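Side-chain contacts in DNA topoisomerase 2-associated protein PAT1 (Saccharomyces cerevisiae, PDB 5LMG), which activates decapping and represses translation of mRNA, its C-terminal domain directly contacting the decapping enzyme Dcp2 and the exonuclease Xrn1: residues A[183-188]-A[236-241]; A[170-175]-A[207-212]. The protein carries 2 engineered substitutions. All blocks are in the same frame, centred on the assembly; numbering follows the deposited sequence.

Contact 1. Residues A[183-188]-A[236-241]; sequences GLLLQL and NEIYDK. With EDO (1,2-ethanediol), chain L.
Ile238 turns its two branches to two successive leucines of the facing helix: CG1 stands opposite the carbonyl carbon (chi1 -66°) and runs out extended to CD1, while CG2 stands opposite the backbone N. The methyl at the end of the long branch, CD1, meets Leu186 at its fork, 4.0 Å from CG and just as close to CD1 of that leucine. The side chains of Leu186 and Ile238 cross at about a right angle, the isoleucine end abutting the branch point of the leucine. The short branch serves the other neighbour: Ile238 CG2 packs on Leu185 CB at 3.9 Å, at the root of that side chain. Leu185 points toward the other helix from its root, whereas Leu186 comes near through its end. No hydrogen bond joins the two segments, and the contact between them is purely apolar.

Beyond this apolar patch, the segment 236-241 holds a 1,2-ethanediol, probably from the crystallisation liquor. Its O1 donates to the backbone O of Asn236 at 2.7 Å, and Asn236 ND2 donates to its O2 at 3.0 Å, a bond bent to 139° at the hydrogen. The diol thus bridges the main chain and side chain of one residue. Its C2 lies obliquely against the Tyr239 ring, 3.4 Å from CD1, and it also hydrogen-bonds to Ser287 O. Tyr239 itself points away from helix 178-191; its OH bonds to Leu284 O and its ring meets His292 edge-to-face.

Helix 234-246 therefore lies between helix 178-191, met through Ile238, and the region of Leu284 to His292, met through Tyr239 and Asp240. On helix 178-191, Leu185 also touches Leu210 and Ala214 of helix 201-216, while Leu184 and Leu188 reach helix 118-130.

Contact 2. Residues A[170-175]-A[207-212]; sequences SFLSNN and ITILIS
Leu172 lays one methyl, CD1, against two consecutive residues of the helix across from it. The nearer partner is Leu210, whose CD2 lies 3.8 Å from Leu172 CD1; the other is Ile209, whose CG2 is 4.0 Å from the same carbon. One methyl thus touches a methyl of each of two adjacent residues of helix 201-216. Leu172 and Ile209 cross at about a right angle, Leu172 and Leu210 at a slant. Leu210 leaves its helix pointing away from segment 170-175, yet with CD1 anti to CA (chi2 -178°) the second methyl, CD2, is the one that turns back to Leu172.

Asn174 and Ser212 turn back to their own helices. Asn174 ND2 donates to Ser170 O at 2.8 Å, tilted from the carbonyl plane, near the end of helix 151-174. Ser212 OG likewise returns to Thr208 O, at 2.8 Å, and Ser212 N binds the same oxygen from the opposite face of its plane. Two donors one turn further along the helix therefore grip that carbonyl.

Leu184 of helix 178-191 touches both Leu172 and Leu210, while Ile209 also packs on Leu165, Ile168 and Val169 of helix 151-174. In this largely helical chain, helices packing through apolar side chains are consistent with a helical-repeat (alpha-alpha) arrangement, as in the TPR clan to which the family belongs.

How the contacts relate
Along the chain, helix 151-174 comes first and is followed, after a short turn, by helix 178-191; the short helix 194-197, helix 201-216 and then helix 234-246 come next. Contact 2 closes a loop from 170-175 to 207-212, with 31 residues between its segments, and contact 1 closes a longer one from 183-188 to 236-241, with 47. Their segments alternate, so the two loops cross, and each contact skips two helices, one of them helix 194-197. Their centres lie 14 Å apart, and side chains join them directly, as where Leu188 CD1 packs on Ile207 CG1 at 3.9 Å. Together the contacts tie helices 151-174, 178-191, 201-216 and 234-246 into one packed group.

Contact 1. Residues A[183-188]-A[236-241]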
ATOM      1  N   GLY A 183      -4.440  15.600  -9.270  1.00 45.78           N
ATOM      2  CA  GLY A 183      -5.669  15.841  -8.521  1.00 46.11           C
ATOM      3  C   GLY A 183      -5.847  14.877  -7.353  1.00 49.05           C
ATOM      4  O   GLY A 183      -6.151  15.311  -6.239  1.00 48.55           O
ATOM      5  N   LEU A 184      -5.604  13.567  -7.581  1.00 46.02           N
ATOM      6  CA  LEU A 184      -5.743  12.529  -6.545  1.00 44.95           C
ATOM      7  C   LEU A 184      -4.695  12.658  -5.443  1.00 47.66           C
ATOM      8  O   LEU A 184      -5.015  12.462  -4.273  1.00 46.53           O
ATOM      9  CB  LEU A 184      -5.746  11.102  -7.145  1.00 44.74           C
ATOM     10  CG  LEU A 184      -6.885  10.744  -8.122  1.00 48.87           C
ATOM     11  CD1 LEU A 184      -6.669   9.365  -8.707  1.00 48.96           C
ATOM     12  CD2 LEU A 184      -8.253  10.794  -7.443  1.00 50.97           C
ATOM     13  N   LEU A 185      -3.460  13.026  -5.810  1.00 46.35           N
ATOM     14  CA  LEU A 185      -2.359  13.238  -4.864  1.00 46.58           C
ATOM     15  C   LEU A 185      -2.670  14.406  -3.926  1.00 48.88           C
ATOM     16  O   LEU A 185      -2.469  14.292  -2.711  1.00 47.19           O
ATOM     17  CB  LEU A 185      -1.055  13.513  -5.625  1.00 47.45           C
ATOM     18  CG  LEU A 185      -0.273  12.283  -6.066  1.00 52.18           C
ATOM     19  CD1 LEU A 185       0.586  12.602  -7.282  1.00 52.92           C
ATOM     20  CD2 LEU A 185       0.569  11.728  -4.931  1.00 53.96           C
ATOM     21  N   LEU A 186      -3.186  15.511  -4.496  1.00 45.80           N
ATOM     22  CA  LEU A 186      -3.584  16.707  -3.756  1.00 46.21           C
ATOM     23  C   LEU A 186      -4.747  16.390  -2.833  1.00 51.94           C
ATOM     24  O   LEU A 186      -4.736  16.854  -1.697  1.00 52.12           O
ATOM     25  CB  LEU A 186      -3.935  17.871  -4.700  1.00 46.53           C
ATOM     26  CG  LEU A 186      -2.752  18.616  -5.328  1.00 49.91           C
ATOM     27  CD1 LEU A 186      -3.234  19.598  -6.397  1.00 50.31           C
ATOM     28  CD2 LEU A 186      -1.920  19.332  -4.270  1.00 49.61           C
ATOM     29  N   GLN A 187      -5.712  15.548  -3.287  1.00 48.73           N
ATOM     30  CA  GLN A 187      -6.849  15.099  -2.466  1.00 49.38           C
ATOM     31  C   GLN A 187      -6.335  14.373  -1.211  1.00 51.51           C
ATOM     32  O   GLN A 187      -6.817  14.633  -0.113  1.00 51.48           O
ATOM     33  CB  GLN A 187      -7.788  14.158  -3.259  1.00 50.74           C
ATOM     34  CG  GLN A 187      -8.716  14.851  -4.261  1.00 64.14           C
ATOM     35  CD  GLN A 187      -9.846  15.641  -3.638  1.00 82.16           C
ATOM     36  OE1 GLN A 187     -10.455  15.243  -2.639  1.00 75.28           O
ATOM     37  NE2 GLN A 187     -10.187  16.760  -4.260  1.00 74.58           N
ATOM     38  N   LEU A 188      -5.316  13.509  -1.382  1.00 46.38           N
ATOM     39  CA  LEU A 188      -4.695  12.748  -0.300  1.00 45.82           C
ATOM     40  C   LEU A 188      -3.980  13.648   0.725  1.00 48.03           C
ATOM     41  O   LEU A 188      -4.259  13.557   1.917  1.00 45.76           O
ATOM     42  CB  LEU A 188      -3.737  11.698  -0.899  1.00 45.80           C
ATOM     43  CG  LEU A 188      -2.953  10.840   0.084  1.00 51.56           C
ATOM     44  CD1 LEU A 188      -3.207   9.386  -0.160  1.00 51.93           C
ATOM     45  CD2 LEU A 188      -1.472  11.143  -0.013  1.00 55.73           C
ATOM     46  N   ASN A 236       7.047  17.850  -9.671  1.00 45.23           N
ATOM     47  CA  ASN A 236       8.148  18.218  -8.769  1.00 45.39           C
ATOM     48  C   ASN A 236       7.612  19.005  -7.552  1.00 49.01           C
ATOM     49  O   ASN A 236       7.969  18.695  -6.408  1.00 47.84           O
ATOM     50  CB  ASN A 236       9.244  19.006  -9.507  1.00 50.07           C
ATOM     51  CG  ASN A 236       9.941  18.221 -10.602  1.00 74.42           C
ATOM     52  OD1 ASN A 236       9.980  18.639 -11.763  1.00 74.93           O
ATOM     53  ND2 ASN A 236      10.496  17.058 -10.270  1.00 60.13           N
ATOM     54  N   GLU A 237       6.678  19.949  -7.805  1.00 45.09           N
ATOM     55  CA  GLU A 237       6.016  20.754  -6.775  1.00 44.97           C
ATOM     56  C   GLU A 237       5.144  19.880  -5.832  1.00 46.22           C
ATOM     57  O   GLU A 237       5.221  20.035  -4.610  1.00 44.51           O
ATOM     58  CB  GLU A 237       5.167  21.891  -7.411  1.00 46.77           C
ATOM     59  CG  GLU A 237       5.953  22.902  -8.234  1.00 58.30           C
ATOM     60  CD  GLU A 237       7.153  23.531  -7.548  1.00 81.99           C
ATOM     61  OE1 GLU A 237       7.001  24.017  -6.402  1.00 65.89           O
ATOM     62  OE2 GLU A 237       8.252  23.514  -8.147  1.00 81.34           O
ATOM     63  N   ILE A 238       4.329  18.970  -6.401  1.00 42.54           N
ATOM     64  CA  ILE A 238       3.417  18.130  -5.634  1.00 42.20           C
ATOM     65  C   ILE A 238       4.194  17.067  -4.829  1.00 43.74           C
ATOM     66  O   ILE A 238       3.862  16.844  -3.660  1.00 40.98           O
ATOM     67  CB  ILE A 238       2.268  17.570  -6.514  1.00 45.32           C
ATOM     68  CG1 ILE A 238       1.378  18.768  -6.991  1.00 46.40           C
ATOM     69  CG2 ILE A 238       1.442  16.506  -5.745  1.00 44.46           C
ATOM     70  CD1 ILE A 238       0.293  18.470  -7.928  1.00 51.94           C
ATOM     71  N   TYR A 239       5.260  16.479  -5.421  1.00 41.96           N
ATOM     72  CA  TYR A 239       6.143  15.526  -4.730  1.00 41.38           C
ATOM     73  C   TYR A 239       6.710  16.212  -3.466  1.00 46.29           C
ATOM     74  O   TYR A 239       6.697  15.612  -2.389  1.00 44.66           O
ATOM     75  CB  TYR A 239       7.309  15.059  -5.644  1.00 42.28           C
ATOM     76  CG  TYR A 239       8.347  14.231  -4.908  1.00 43.65           C
ATOM     77  CD1 TYR A 239       9.407  14.840  -4.232  1.00 45.52           C
ATOM     78  CD2 TYR A 239       8.245  12.842  -4.845  1.00 43.75           C
ATOM     79  CE1 TYR A 239      10.333  14.090  -3.504  1.00 45.49           C
ATOM     80  CE2 TYR A 239       9.168  12.079  -4.121  1.00 43.82           C
ATOM     81  CZ  TYR A 239      10.215  12.707  -3.460  1.00 47.84           C
ATOM     82  OH  TYR A 239      11.133  11.976  -2.740  1.00 44.11           O
ATOM     83  N   ASP A 240       7.201  17.469  -3.613  1.00 44.67           N
ATOM     84  CA  ASP A 240       7.764  18.232  -2.508  1.00 45.10           C
ATOM     85  C   ASP A 240       6.751  18.509  -1.397  1.00 46.66           C
ATOM     86  O   ASP A 240       7.137  18.475  -0.227  1.00 45.25           O
ATOM     87  CB  ASP A 240       8.447  19.515  -2.987  1.00 48.39           C
ATOM     88  CG  ASP A 240       9.436  20.042  -1.969  1.00 63.06           C
ATOM     89  OD1 ASP A 240      10.435  19.326  -1.678  1.00 62.02           O
ATOM     90  OD2 ASP A 240       9.180  21.132  -1.404  1.00 70.44           O
ATOM     91  N   LYS A 241       5.466  18.755  -1.748  1.00 42.62           N
ATOM     92  CA  LYS A 241       4.392  18.952  -0.755  1.00 42.73           C
ATOM     93  C   LYS A 241       4.178  17.650   0.047  1.00 45.25           C
ATOM     94  O   LYS A 241       4.065  17.691   1.279  1.00 44.86           O
ATOM     95  CB  LYS A 241       3.083  19.406  -1.419  1.00 45.49           C
ATOM     96  CG  LYS A 241       3.117  20.854  -1.911  1.00 47.68           C
ATOM     97  CD  LYS A 241       1.848  21.216  -2.682  1.00 52.86           C
ATOM     98  CE  LYS A 241       2.124  22.137  -3.863  1.00 55.99           C
ATOM     99  NZ  LYS A 241       2.560  23.494  -3.434  1.00 64.32           N
TER
HETATM  100  C1  EDO L 808      11.145  17.693  -6.665  1.00 57.25           C
HETATM  101  O1  EDO L 808      10.453  18.049  -5.488  1.00 56.01           O
HETATM  102  C2  EDO L 808      11.501  16.194  -6.614  1.00 58.91           C
HETATM  103  O2  EDO L 808      11.665  15.686  -7.917  1.00 60.52           O

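Contact 2. Residues A[170-175]-A[207-212]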
ATOM      1  N   SER A 170      -5.285  -0.818 -12.158  1.00 50.14           N
ATOM      2  CA  SER A 170      -5.777  -1.017 -13.529  1.00 50.90           C
ATOM      3  C   SER A 170      -6.374   0.259 -14.141  1.00 53.88           C
ATOM      4  O   SER A 170      -6.018   0.609 -15.267  1.00 53.50           O
ATOM      5  CB  SER A 170      -6.766  -2.181 -13.594  1.00 55.96           C
ATOM      6  OG  SER A 170      -8.086  -1.783 -13.249  1.00 71.01           O
ATOM      7  N   PHE A 171      -7.244   0.964 -13.388  1.00 49.99           N
ATOM      8  CA  PHE A 171      -7.852   2.212 -13.830  1.00 50.44           C
ATOM      9  C   PHE A 171      -6.822   3.338 -14.087  1.00 53.26           C
ATOM     10  O   PHE A 171      -6.936   4.024 -15.099  1.00 52.99           O
ATOM     11  CB  PHE A 171      -8.958   2.678 -12.857  1.00 52.68           C
ATOM     12  CG  PHE A 171      -9.490   4.068 -13.141  1.00 55.00           C
ATOM     13  CD1 PHE A 171     -10.360   4.296 -14.200  1.00 58.62           C
ATOM     14  CD2 PHE A 171      -9.106   5.149 -12.357  1.00 57.97           C
ATOM     15  CE1 PHE A 171     -10.836   5.586 -14.471  1.00 60.49           C
ATOM     16  CE2 PHE A 171      -9.580   6.440 -12.631  1.00 61.62           C
ATOM     17  CZ  PHE A 171     -10.443   6.648 -13.685  1.00 59.83           C
ATOM     18  N   LEU A 172      -5.848   3.540 -13.175  1.00 49.12           N
ATOM     19  CA  LEU A 172      -4.835   4.591 -13.320  1.00 49.66           C
ATOM     20  C   LEU A 172      -3.826   4.302 -14.440  1.00 55.35           C
ATOM     21  O   LEU A 172      -3.326   5.227 -15.082  1.00 54.06           O
ATOM     22  CB  LEU A 172      -4.109   4.876 -11.987  1.00 49.31           C
ATOM     23  CG  LEU A 172      -4.949   5.505 -10.861  1.00 53.60           C
ATOM     24  CD1 LEU A 172      -4.143   5.644  -9.605  1.00 53.08           C
ATOM     25  CD2 LEU A 172      -5.500   6.869 -11.260  1.00 57.81           C
ATOM     26  N   SER A 173      -3.544   3.010 -14.673  1.00 54.10           N
ATOM     27  CA  SER A 173      -2.623   2.520 -15.691  1.00 55.09           C
ATOM     28  C   SER A 173      -3.179   2.742 -17.097  1.00 60.31           C
ATOM     29  O   SER A 173      -2.395   2.878 -18.032  1.00 59.50           O
ATOM     30  CB  SER A 173      -2.363   1.031 -15.480  1.00 60.08           C
ATOM     31  OG  SER A 173      -1.586   0.460 -16.520  1.00 72.95           O
ATOM     32  N   ASN A 174      -4.523   2.768 -17.233  1.00 58.55           N
ATOM     33  CA  ASN A 174      -5.248   2.878 -18.494  1.00 59.94           C
ATOM     34  C   ASN A 174      -5.996   4.197 -18.750  1.00 68.02           C
ATOM     35  O   ASN A 174      -5.844   4.764 -19.828  1.00 67.96           O
ATOM     36  CB  ASN A 174      -6.243   1.710 -18.615  1.00 60.10           C
ATOM     37  CG  ASN A 174      -5.600   0.361 -18.813  1.00 75.50           C
ATOM     38  OD1 ASN A 174      -4.968   0.092 -19.840  1.00 70.50           O
ATOM     39  ND2 ASN A 174      -5.790  -0.534 -17.851  1.00 61.35           N
ATOM     40  N   ASN A 175      -6.848   4.642 -17.800  1.00 67.92           N
ATOM     41  CA  ASN A 175      -7.744   5.796 -17.963  1.00 69.41           C
ATOM     42  C   ASN A 175      -7.414   7.061 -17.127  1.00 74.41           C
ATOM     43  O   ASN A 175      -8.341   7.742 -16.670  1.00 75.04           O
ATOM     44  CB  ASN A 175      -9.198   5.363 -17.685  1.00 73.38           C
ATOM     45  CG  ASN A 175      -9.728   4.281 -18.594  1.00100.85           C
ATOM     46  OD1 ASN A 175     -10.310   4.556 -19.648  1.00 96.75           O
ATOM     47  ND2 ASN A 175      -9.579   3.028 -18.178  1.00 92.33           N
ATOM     48  N   ILE A 207      -0.413   5.150  -1.494  1.00 39.73           N
ATOM     49  CA  ILE A 207       0.519   6.249  -1.773  1.00 40.14           C
ATOM     50  C   ILE A 207       1.537   5.787  -2.834  1.00 43.80           C
ATOM     51  O   ILE A 207       1.734   6.500  -3.813  1.00 42.58           O
ATOM     52  CB  ILE A 207       1.173   6.849  -0.490  1.00 43.20           C
ATOM     53  CG1 ILE A 207       0.105   7.480   0.432  1.00 44.42           C
ATOM     54  CG2 ILE A 207       2.255   7.901  -0.845  1.00 44.18           C
ATOM     55  CD1 ILE A 207       0.508   7.623   1.918  1.00 46.48           C
ATOM     56  N   THR A 208       2.103   4.563  -2.674  1.00 40.92           N
ATOM     57  CA  THR A 208       3.068   3.968  -3.616  1.00 41.07           C
ATOM     58  C   THR A 208       2.503   3.910  -5.042  1.00 45.28           C
ATOM     59  O   THR A 208       3.222   4.260  -5.984  1.00 43.94           O
ATOM     60  CB  THR A 208       3.544   2.598  -3.138  1.00 46.14           C
ATOM     61  OG1 THR A 208       3.955   2.705  -1.786  1.00 44.79           O
ATOM     62  CG2 THR A 208       4.689   2.022  -4.001  1.00 45.67           C
ATOM     63  N   ILE A 209       1.226   3.473  -5.186  1.00 41.56           N
ATOM     64  CA  ILE A 209       0.512   3.413  -6.468  1.00 41.22           C
ATOM     65  C   ILE A 209       0.468   4.818  -7.119  1.00 43.35           C
ATOM     66  O   ILE A 209       0.838   4.936  -8.275  1.00 41.86           O
ATOM     67  CB  ILE A 209      -0.914   2.812  -6.300  1.00 44.03           C
ATOM     68  CG1 ILE A 209      -0.853   1.292  -6.053  1.00 43.44           C
ATOM     69  CG2 ILE A 209      -1.811   3.147  -7.512  1.00 44.29           C
ATOM     70  CD1 ILE A 209      -2.024   0.771  -5.290  1.00 51.90           C
ATOM     71  N   LEU A 210       0.023   5.865  -6.372  1.00 41.98           N
ATOM     72  CA  LEU A 210      -0.042   7.244  -6.878  1.00 42.92           C
ATOM     73  C   LEU A 210       1.328   7.775  -7.290  1.00 45.75           C
ATOM     74  O   LEU A 210       1.434   8.325  -8.380  1.00 44.41           O
ATOM     75  CB  LEU A 210      -0.720   8.231  -5.892  1.00 43.35           C
ATOM     76  CG  LEU A 210      -2.196   8.018  -5.531  1.00 48.65           C
ATOM     77  CD1 LEU A 210      -2.666   9.120  -4.594  1.00 49.69           C
ATOM     78  CD2 LEU A 210      -3.097   8.005  -6.777  1.00 51.18           C
ATOM     79  N   ILE A 211       2.372   7.597  -6.436  1.00 43.24           N
ATOM     80  CA  ILE A 211       3.753   8.059  -6.717  1.00 43.90           C
ATOM     81  C   ILE A 211       4.310   7.373  -7.969  1.00 45.97           C
ATOM     82  O   ILE A 211       4.861   8.063  -8.835  1.00 44.84           O
ATOM     83  CB  ILE A 211       4.724   7.874  -5.512  1.00 47.55           C
ATOM     84  CG1 ILE A 211       4.344   8.741  -4.301  1.00 47.96           C
ATOM     85  CG2 ILE A 211       6.195   8.112  -5.923  1.00 49.74           C
ATOM     86  CD1 ILE A 211       5.154   8.308  -3.002  1.00 53.22           C
ATOM     87  N   SER A 212       4.198   6.014  -8.035  1.00 41.90           N
ATOM     88  CA  SER A 212       4.666   5.199  -9.165  1.00 42.20           C
ATOM     89  C   SER A 212       3.988   5.592 -10.488  1.00 47.30           C
ATOM     90  O   SER A 212       4.672   5.696 -11.507  1.00 47.07           O
ATOM     91  CB  SER A 212       4.482   3.714  -8.883  1.00 44.81           C
ATOM     92  OG  SER A 212       5.224   3.358  -7.729  1.00 52.04           O
TER